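Local coordinates for beta-galactosidase (Geobacillus stearothermophilus, PDB 4OIF), which probably hydrolyses terminal non-reducing beta-D-galactose residues from beta-D-galactosides, as a zinc-binding member of glycoside hydrolase family 42 that assembles as a homotrimer, at residues A[196-201]-A[214-219]; A[399-404]-A[661-666]. All coordinates share one frame; numbering follows the deposited sequence.

How the contacts relate
Contacts 1 and 2 sit on opposite sides of the chain's centre, their own centres about 60 Å apart, and share no helix or strand. Contact 1 (196-201 with 214-219) is a local closure, with 12 residues between its segments, all in the loop that leads into helix 218-246; a second subunit helps to bury it. Contact 2 (399-404 with 661-666) joins the loop after helix 386-399 to a turn of the C-terminal domain, with 256 residues between them, is only partly buried and touches no other chain of the trimer. Their chemistry follows: contact 1 is largely polar, its groups linked by two waters, whereas contact 2 is a greasy patch with a lysine and a water at its margin.

Contact 1 of 2, residues A[196-201]-A[214-219]; sequences WSHTYT and EHTIHG
This is a buried, mostly polar loop-to-loop contact beside the start of helix 218-246, where the preceding loop folds back on itself against a second subunit; I217 is that helix's N-cap residue. H198 and E214 meet tip to tip, and carboxylate OE2 of E214 lies over one face of the imidazole, 3.1 Å from H198 CE1. The two planes are 67° apart and no hydrogen bond joins the pair. On the opposite ring face sits the carbonyl O of W196. The carboxylate is steered by T216: its OG1 donates a very short 2.5 Å bond to E214 OE1, and its backbone N uses the anti lone pair of the same oxygen. Water 1 gives a hydrogen to T216 OG1 and takes a weak bond from H198 ND1; water 2 links Y200 OH to E214 OE2. I217 slides past H198 in the opposite direction, CG1 3.7 Å from H198 ND1, and its CD1 meets Y200 tip to tip at OH. G118 of the second subunit binds H198 NE2 through its O and E214 OE2 through its N. If ND1 also carries a proton, the imidazole could be cationic, which the nearby carboxylate would probably favour.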
ATOM      1  N   TRP A 196      23.037   1.400 -19.696  1.00  8.59           N
ATOM      2  CA  TRP A 196      22.090   0.293 -19.878  1.00  8.74           C
ATOM      3  C   TRP A 196      21.645   0.125 -21.336  1.00  6.06           C
ATOM      4  O   TRP A 196      20.534  -0.330 -21.605  1.00  3.89           O
ATOM      5  CB  TRP A 196      20.864   0.471 -18.967  1.00  7.45           C
ATOM      6  CG  TRP A 196      21.174   0.199 -17.524  1.00  5.58           C
ATOM      7  CD1 TRP A 196      22.356  -0.226 -17.014  1.00  4.41           C
ATOM      8  CD2 TRP A 196      20.285   0.342 -16.413  1.00 10.70           C
ATOM      9  NE1 TRP A 196      22.267  -0.361 -15.650  1.00  8.88           N
ATOM     10  CE2 TRP A 196      21.002  -0.020 -15.256  1.00  7.96           C
ATOM     11  CE3 TRP A 196      18.956   0.754 -16.282  1.00 10.24           C
ATOM     12  CZ2 TRP A 196      20.436   0.021 -13.980  1.00  8.37           C
ATOM     13  CZ3 TRP A 196      18.394   0.788 -15.010  1.00  6.74           C
ATOM     14  CH2 TRP A 196      19.132   0.427 -13.880  1.00  7.35           C
ATOM     15  N   SER A 197      22.527   0.509 -22.258  1.00  5.96           N
ATOM     16  CA  SER A 197      22.391   0.207 -23.684  1.00 10.86           C
ATOM     17  C   SER A 197      21.086   0.777 -24.257  1.00  8.41           C
ATOM     18  O   SER A 197      20.431   0.164 -25.107  1.00  7.13           O
ATOM     19  CB  SER A 197      22.485  -1.310 -23.918  1.00  5.02           C
ATOM     20  OG  SER A 197      22.772  -1.604 -25.278  1.00  5.97           O
ATOM     21  N   HIS A 198      20.748   1.977 -23.800  1.00  6.33           N
ATOM     22  CA  HIS A 198      19.487   2.619 -24.126  1.00  7.59           C
ATOM     23  C   HIS A 198      19.590   3.591 -25.301  1.00  5.99           C
ATOM     24  O   HIS A 198      18.613   4.253 -25.645  1.00  5.13           O
ATOM     25  CB  HIS A 198      18.952   3.341 -22.885  1.00  5.59           C
ATOM     26  CG  HIS A 198      18.364   2.413 -21.866  1.00  4.68           C
ATOM     27  ND1 HIS A 198      18.210   2.754 -20.537  1.00  3.41           N
ATOM     28  CD2 HIS A 198      17.890   1.150 -21.989  1.00  2.56           C
ATOM     29  CE1 HIS A 198      17.660   1.743 -19.888  1.00  5.34           C
ATOM     30  NE2 HIS A 198      17.457   0.757 -20.746  1.00  9.01           N
ATOM     31  N   THR A 199      20.763   3.654 -25.927  1.00  3.92           N
ATOM     32  CA  THR A 199      20.985   4.566 -27.045  1.00  4.87           C
ATOM     33  C   THR A 199      19.961   4.378 -28.165  1.00  8.16           C
ATOM     34  O   THR A 199      19.735   3.263 -28.651  1.00  5.60           O
ATOM     35  CB  THR A 199      22.393   4.401 -27.640  1.00  7.06           C
ATOM     36  OG1 THR A 199      23.374   4.481 -26.597  1.00  8.82           O
ATOM     37  CG2 THR A 199      22.659   5.480 -28.689  1.00  2.37           C
ATOM     38  N   TYR A 200      19.335   5.477 -28.566  1.00  5.55           N
ATOM     39  CA  TYR A 200      18.316   5.417 -29.606  1.00  6.98           C
ATOM     40  C   TYR A 200      18.952   5.615 -30.967  1.00  8.11           C
ATOM     41  O   TYR A 200      19.743   6.535 -31.154  1.00 13.68           O
ATOM     42  CB  TYR A 200      17.239   6.475 -29.370  1.00  4.63           C
ATOM     43  CG  TYR A 200      16.468   6.302 -28.086  1.00  8.13           C
ATOM     44  CD1 TYR A 200      15.506   5.299 -27.951  1.00  7.85           C
ATOM     45  CD2 TYR A 200      16.696   7.139 -27.000  1.00  6.07           C
ATOM     46  CE1 TYR A 200      14.782   5.141 -26.769  1.00  5.99           C
ATOM     47  CE2 TYR A 200      15.977   6.990 -25.820  1.00  4.60           C
ATOM     48  CZ  TYR A 200      15.023   5.994 -25.712  1.00  5.59           C
ATOM     49  OH  TYR A 200      14.318   5.848 -24.537  1.00  8.74           O
ATOM     50  N   THR A 201      18.602   4.766 -31.924  1.00  8.92           N
ATOM     51  CA  THR A 201      19.184   4.873 -33.256  1.00  8.33           C
ATOM     52  C   THR A 201      18.149   5.284 -34.301  1.00 10.85           C
ATOM     53  O   THR A 201      18.460   5.394 -35.483  1.00 18.09           O
ATOM     54  CB  THR A 201      19.872   3.553 -33.674  1.00  7.71           C
ATOM     55  OG1 THR A 201      19.045   2.436 -33.327  1.00  5.97           O
ATOM     56  CG2 THR A 201      21.210   3.419 -32.966  1.00  3.50           C
ATOM     57  N   GLU A 214       9.948   2.061 -20.166  1.00  7.48           N
ATOM     58  CA  GLU A 214      11.146   2.770 -19.765  1.00  7.52           C
ATOM     59  C   GLU A 214      10.812   3.817 -18.709  1.00 11.96           C
ATOM     60  O   GLU A 214      10.051   4.734 -18.974  1.00 10.93           O
ATOM     61  CB  GLU A 214      11.795   3.437 -20.974  1.00  4.43           C
ATOM     62  CG  GLU A 214      13.112   4.102 -20.656  1.00  6.38           C
ATOM     63  CD  GLU A 214      14.109   3.118 -20.077  1.00 11.95           C
ATOM     64  OE1 GLU A 214      14.197   3.014 -18.823  1.00 10.04           O
ATOM     65  OE2 GLU A 214      14.785   2.435 -20.881  1.00  9.07           O
ATOM     66  N   HIS A 215      11.376   3.691 -17.516  1.00 10.49           N
ATOM     67  CA  HIS A 215      11.136   4.683 -16.476  1.00 11.69           C
ATOM     68  C   HIS A 215      12.432   4.979 -15.729  1.00 12.39           C
ATOM     69  O   HIS A 215      12.420   5.596 -14.666  1.00 19.54           O
ATOM     70  CB  HIS A 215      10.049   4.202 -15.510  1.00  9.79           C
ATOM     71  CG  HIS A 215      10.281   2.820 -14.994  1.00 15.77           C
ATOM     72  ND1 HIS A 215      11.182   2.546 -13.987  1.00 18.10           N
ATOM     73  CD2 HIS A 215       9.756   1.629 -15.368  1.00 19.60           C
ATOM     74  CE1 HIS A 215      11.196   1.244 -13.757  1.00 17.63           C
ATOM     75  NE2 HIS A 215      10.338   0.666 -14.582  1.00 20.39           N
ATOM     76  N   THR A 216      13.546   4.529 -16.303  1.00  9.16           N
ATOM     77  CA  THR A 216      14.864   4.646 -15.686  1.00  8.46           C
ATOM     78  C   THR A 216      15.771   5.665 -16.389  1.00  8.86           C
ATOM     79  O   THR A 216      16.940   5.823 -16.016  1.00  9.09           O
ATOM     80  CB  THR A 216      15.601   3.282 -15.668  1.00  9.83           C
ATOM     81  OG1 THR A 216      15.911   2.882 -17.014  1.00  4.52           O
ATOM     82  CG2 THR A 216      14.744   2.218 -15.011  1.00  7.42           C
ATOM     83  N   ILE A 217      15.252   6.346 -17.408  1.00  7.44           N
ATOM     84  CA  ILE A 217      16.007   7.429 -18.040  1.00  7.71           C
ATOM     85  C   ILE A 217      15.450   8.782 -17.578  1.00  7.35           C
ATOM     86  O   ILE A 217      14.361   9.186 -17.980  1.00  8.86           O
ATOM     87  CB  ILE A 217      15.981   7.339 -19.586  1.00  7.10           C
ATOM     88  CG1 ILE A 217      16.317   5.922 -20.069  1.00  6.17           C
ATOM     89  CG2 ILE A 217      16.957   8.332 -20.194  1.00  5.71           C
ATOM     90  CD1 ILE A 217      16.276   5.764 -21.602  1.00  4.87           C
ATOM     91  N   HIS A 218      16.208   9.469 -16.727  1.00  4.27           N
ATOM     92  CA  HIS A 218      15.764  10.712 -16.115  1.00  5.68           C
ATOM     93  C   HIS A 218      15.438  11.784 -17.149  1.00  6.71           C
ATOM     94  O   HIS A 218      14.447  12.494 -17.018  1.00  8.22           O
ATOM     95  CB  HIS A 218      16.825  11.249 -15.148  1.00  4.86           C
ATOM     96  CG  HIS A 218      17.072  10.370 -13.957  1.00  6.02           C
ATOM     97  ND1 HIS A 218      16.074  10.008 -13.075  1.00  7.85           N
ATOM     98  CD2 HIS A 218      18.211   9.803 -13.487  1.00  5.21           C
ATOM     99  CE1 HIS A 218      16.587   9.247 -12.122  1.00  6.48           C
ATOM    100  NE2 HIS A 218      17.879   9.100 -12.353  1.00  4.66           N
ATOM    101  N   GLY A 219      16.271  11.902 -18.174  1.00  7.35           N
ATOM    102  CA  GLY A 219      16.093  12.937 -19.183  1.00  5.04           C
ATOM    103  C   GLY A 219      14.816  12.732 -19.967  1.00  6.72           C
ATOM    104  O   GLY A 219      14.143  13.694 -20.343  1.00  8.32           O
TER
HETATM  105  O   HOH W   1      18.322   4.112 -17.816  1.00 15.26           O
HETATM  106  O   HOH W   2      14.425   3.123 -23.437  1.00  3.30           O

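Contact 2 of 2, residues A[399-404]-A[661-666]; sequences KKMSGI and DLFTGE
L662 and the ring of F663 meet the 399-404 loop from neighbouring positions and share M401 between them. M401 SD stands at the edge of the F663 ring, 5.1 Å from its centroid and 84° off the normal, a Met-aromatic contact made to CE1 and CZ. One atom back, M401 CG touches L662 CD2 at 3.8 Å, and the same methyl meets I404 CD1. K400, extended beyond CG, crosses F663 at about a right angle: CD rests 3.8 Å from ring atom CD1, and NZ continues to the F663 carbonyl O, a 3.2 Å hydrogen bond in the carbonyl plane on a lone pair. An alanine in place of F663 would remove the ring and probably loosen both the M401 sulfur and the K400 methylenes. Water 3 donates to K400 O and L662 O, tying the backbones together. The segment 661-666 is the turn between antiparallel strands 658-661 and 667-669 of the C-terminal domain, and it meets the loop that follows helix 386-399. D661 shapes the turn: OD1 accepts from F663 N (2.6 Å), an Asx turn, and from T664 N, while T664 OG1 takes E666 N in an ST turn. Behind them, R680 forms a salt bridge with D661 OD2, and M347 and I350 of helix 341-351 pack on M401.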
ATOM      1  N   LYS A 399     -17.541  44.581   0.368  1.00 18.87           N
ATOM      2  CA  LYS A 399     -18.124  45.783  -0.216  1.00 21.64           C
ATOM      3  C   LYS A 399     -17.441  47.061   0.282  1.00 21.13           C
ATOM      4  O   LYS A 399     -17.413  48.064  -0.424  1.00 17.02           O
ATOM      5  CB  LYS A 399     -19.627  45.828   0.057  1.00 16.01           C
ATOM      6  CG  LYS A 399     -20.372  44.784  -0.759  1.00 27.41           C
ATOM      7  CD  LYS A 399     -21.872  44.769  -0.527  1.00 26.63           C
ATOM      8  CE  LYS A 399     -22.545  43.897  -1.589  1.00 29.53           C
ATOM      9  NZ  LYS A 399     -24.009  43.697  -1.377  1.00 35.66           N
ATOM     10  N   LYS A 400     -16.866  47.021   1.481  1.00 21.96           N
ATOM     11  CA  LYS A 400     -16.171  48.191   2.017  1.00 18.33           C
ATOM     12  C   LYS A 400     -14.700  48.216   1.630  1.00 19.51           C
ATOM     13  O   LYS A 400     -13.944  49.028   2.158  1.00 23.30           O
ATOM     14  CB  LYS A 400     -16.268  48.247   3.545  1.00 21.77           C
ATOM     15  CG  LYS A 400     -17.669  48.128   4.115  1.00 29.68           C
ATOM     16  CD  LYS A 400     -17.630  48.106   5.641  1.00 26.71           C
ATOM     17  CE  LYS A 400     -19.008  47.834   6.245  1.00 41.29           C
ATOM     18  NZ  LYS A 400     -18.960  47.791   7.739  1.00 25.41           N
ATOM     19  N   MET A 401     -14.291  47.345   0.710  1.00 18.62           N
ATOM     20  CA  MET A 401     -12.862  47.164   0.441  1.00 15.49           C
ATOM     21  C   MET A 401     -12.437  47.436  -1.005  1.00 12.86           C
ATOM     22  O   MET A 401     -11.381  46.982  -1.439  1.00 19.29           O
ATOM     23  CB  MET A 401     -12.446  45.736   0.851  1.00 19.25           C
ATOM     24  CG  MET A 401     -12.347  45.543   2.366  1.00 15.25           C
ATOM     25  SD  MET A 401     -12.273  43.828   2.913  1.00 19.59           S
ATOM     26  CE  MET A 401     -10.656  43.315   2.341  1.00  9.42           C
ATOM     27  N   SER A 402     -13.231  48.197  -1.748  1.00 13.99           N
ATOM     28  CA  SER A 402     -12.961  48.368  -3.172  1.00 13.09           C
ATOM     29  C   SER A 402     -11.657  49.106  -3.468  1.00  8.64           C
ATOM     30  O   SER A 402     -11.142  49.035  -4.577  1.00 20.35           O
ATOM     31  CB  SER A 402     -14.125  49.097  -3.835  1.00 10.06           C
ATOM     32  OG  SER A 402     -14.358  50.331  -3.195  1.00 24.25           O
ATOM     33  N   GLY A 403     -11.122  49.812  -2.481  1.00 11.71           N
ATOM     34  CA  GLY A 403      -9.878  50.542  -2.657  1.00 11.95           C
ATOM     35  C   GLY A 403      -8.663  49.634  -2.721  1.00 18.83           C
ATOM     36  O   GLY A 403      -7.602  50.007  -3.226  1.00 12.32           O
ATOM     37  N   ILE A 404      -8.826  48.423  -2.205  1.00 12.25           N
ATOM     38  CA  ILE A 404      -7.757  47.448  -2.234  1.00 14.03           C
ATOM     39  C   ILE A 404      -7.621  46.846  -3.646  1.00 18.80           C
ATOM     40  O   ILE A 404      -6.528  46.421  -4.066  1.00 12.42           O
ATOM     41  CB  ILE A 404      -8.010  46.370  -1.177  1.00  9.03           C
ATOM     42  CG1 ILE A 404      -8.107  47.033   0.202  1.00 12.96           C
ATOM     43  CG2 ILE A 404      -6.911  45.323  -1.187  1.00  6.46           C
ATOM     44  CD1 ILE A 404      -8.815  46.182   1.258  1.00 14.61           C
ATOM     45  N   ASP A 661      -9.685  52.167  10.957  1.00 20.37           N
ATOM     46  CA  ASP A 661     -10.401  50.931  10.683  1.00 18.38           C
ATOM     47  C   ASP A 661     -11.247  51.034   9.403  1.00 22.53           C
ATOM     48  O   ASP A 661     -12.204  51.796   9.333  1.00 25.17           O
ATOM     49  CB  ASP A 661     -11.276  50.563  11.873  1.00 17.10           C
ATOM     50  CG  ASP A 661     -12.036  49.264  11.664  1.00 19.57           C
ATOM     51  OD1 ASP A 661     -12.733  49.118  10.639  1.00 24.81           O
ATOM     52  OD2 ASP A 661     -11.948  48.382  12.536  1.00 29.03           O
ATOM     53  N   LEU A 662     -10.910  50.216   8.417  1.00 20.30           N
ATOM     54  CA  LEU A 662     -11.534  50.289   7.106  1.00 21.62           C
ATOM     55  C   LEU A 662     -13.034  49.997   7.142  1.00 25.06           C
ATOM     56  O   LEU A 662     -13.769  50.436   6.260  1.00 28.74           O
ATOM     57  CB  LEU A 662     -10.842  49.320   6.152  1.00 17.94           C
ATOM     58  CG  LEU A 662     -10.964  49.627   4.669  1.00 20.55           C
ATOM     59  CD1 LEU A 662     -10.223  50.918   4.359  1.00 20.22           C
ATOM     60  CD2 LEU A 662     -10.398  48.480   3.864  1.00 15.94           C
ATOM     61  N   PHE A 663     -13.485  49.263   8.155  1.00 18.63           N
ATOM     62  CA  PHE A 663     -14.903  48.919   8.288  1.00 22.82           C
ATOM     63  C   PHE A 663     -15.739  49.933   9.085  1.00 44.15           C
ATOM     64  O   PHE A 663     -16.936  50.076   8.838  1.00 55.13           O
ATOM     65  CB  PHE A 663     -15.052  47.558   8.952  1.00 24.44           C
ATOM     66  CG  PHE A 663     -14.391  46.450   8.206  1.00 28.86           C
ATOM     67  CD1 PHE A 663     -14.390  46.432   6.823  1.00 26.81           C
ATOM     68  CD2 PHE A 663     -13.771  45.420   8.885  1.00 24.97           C
ATOM     69  CE1 PHE A 663     -13.785  45.405   6.127  1.00 18.30           C
ATOM     70  CE2 PHE A 663     -13.159  44.391   8.195  1.00 32.37           C
ATOM     71  CZ  PHE A 663     -13.168  44.385   6.811  1.00 22.35           C
ATOM     72  N   THR A 664     -15.123  50.619  10.045  1.00 27.90           N
ATOM     73  CA  THR A 664     -15.873  51.487  10.947  1.00 19.93           C
ATOM     74  C   THR A 664     -15.469  52.944  10.853  1.00 30.10           C
ATOM     75  O   THR A 664     -16.168  53.819  11.355  1.00 54.72           O
ATOM     76  CB  THR A 664     -15.700  51.075  12.406  1.00 22.26           C
ATOM     77  OG1 THR A 664     -14.382  51.437  12.843  1.00 28.08           O
ATOM     78  CG2 THR A 664     -15.922  49.581  12.576  1.00 32.03           C
ATOM     79  N   GLY A 665     -14.331  53.207  10.229  1.00 30.37           N
ATOM     80  CA  GLY A 665     -13.827  54.563  10.145  1.00 22.51           C
ATOM     81  C   GLY A 665     -13.085  55.008  11.395  1.00 29.56           C
ATOM     82  O   GLY A 665     -12.384  56.018  11.367  1.00 28.73           O
ATOM     83  N   GLU A 666     -13.235  54.258  12.485  1.00 24.54           N
ATOM     84  CA  GLU A 666     -12.584  54.603  13.741  1.00 24.97           C
ATOM     85  C   GLU A 666     -11.069  54.669  13.611  1.00 34.44           C
ATOM     86  O   GLU A 666     -10.440  53.763  13.056  1.00 32.01           O
ATOM     87  CB  GLU A 666     -12.941  53.597  14.841  1.00 17.78           C
ATOM     88  CG  GLU A 666     -12.181  53.852  16.142  1.00 19.68           C
ATOM     89  CD  GLU A 666     -12.344  52.740  17.158  1.00 27.61           C
ATOM     90  OE1 GLU A 666     -12.849  51.658  16.791  1.00 33.85           O
ATOM     91  OE2 GLU A 666     -11.964  52.948  18.330  1.00 35.03           O
TER
HETATM   92  O   HOH W   3     -14.249  51.368   4.062  1.00 26.00           O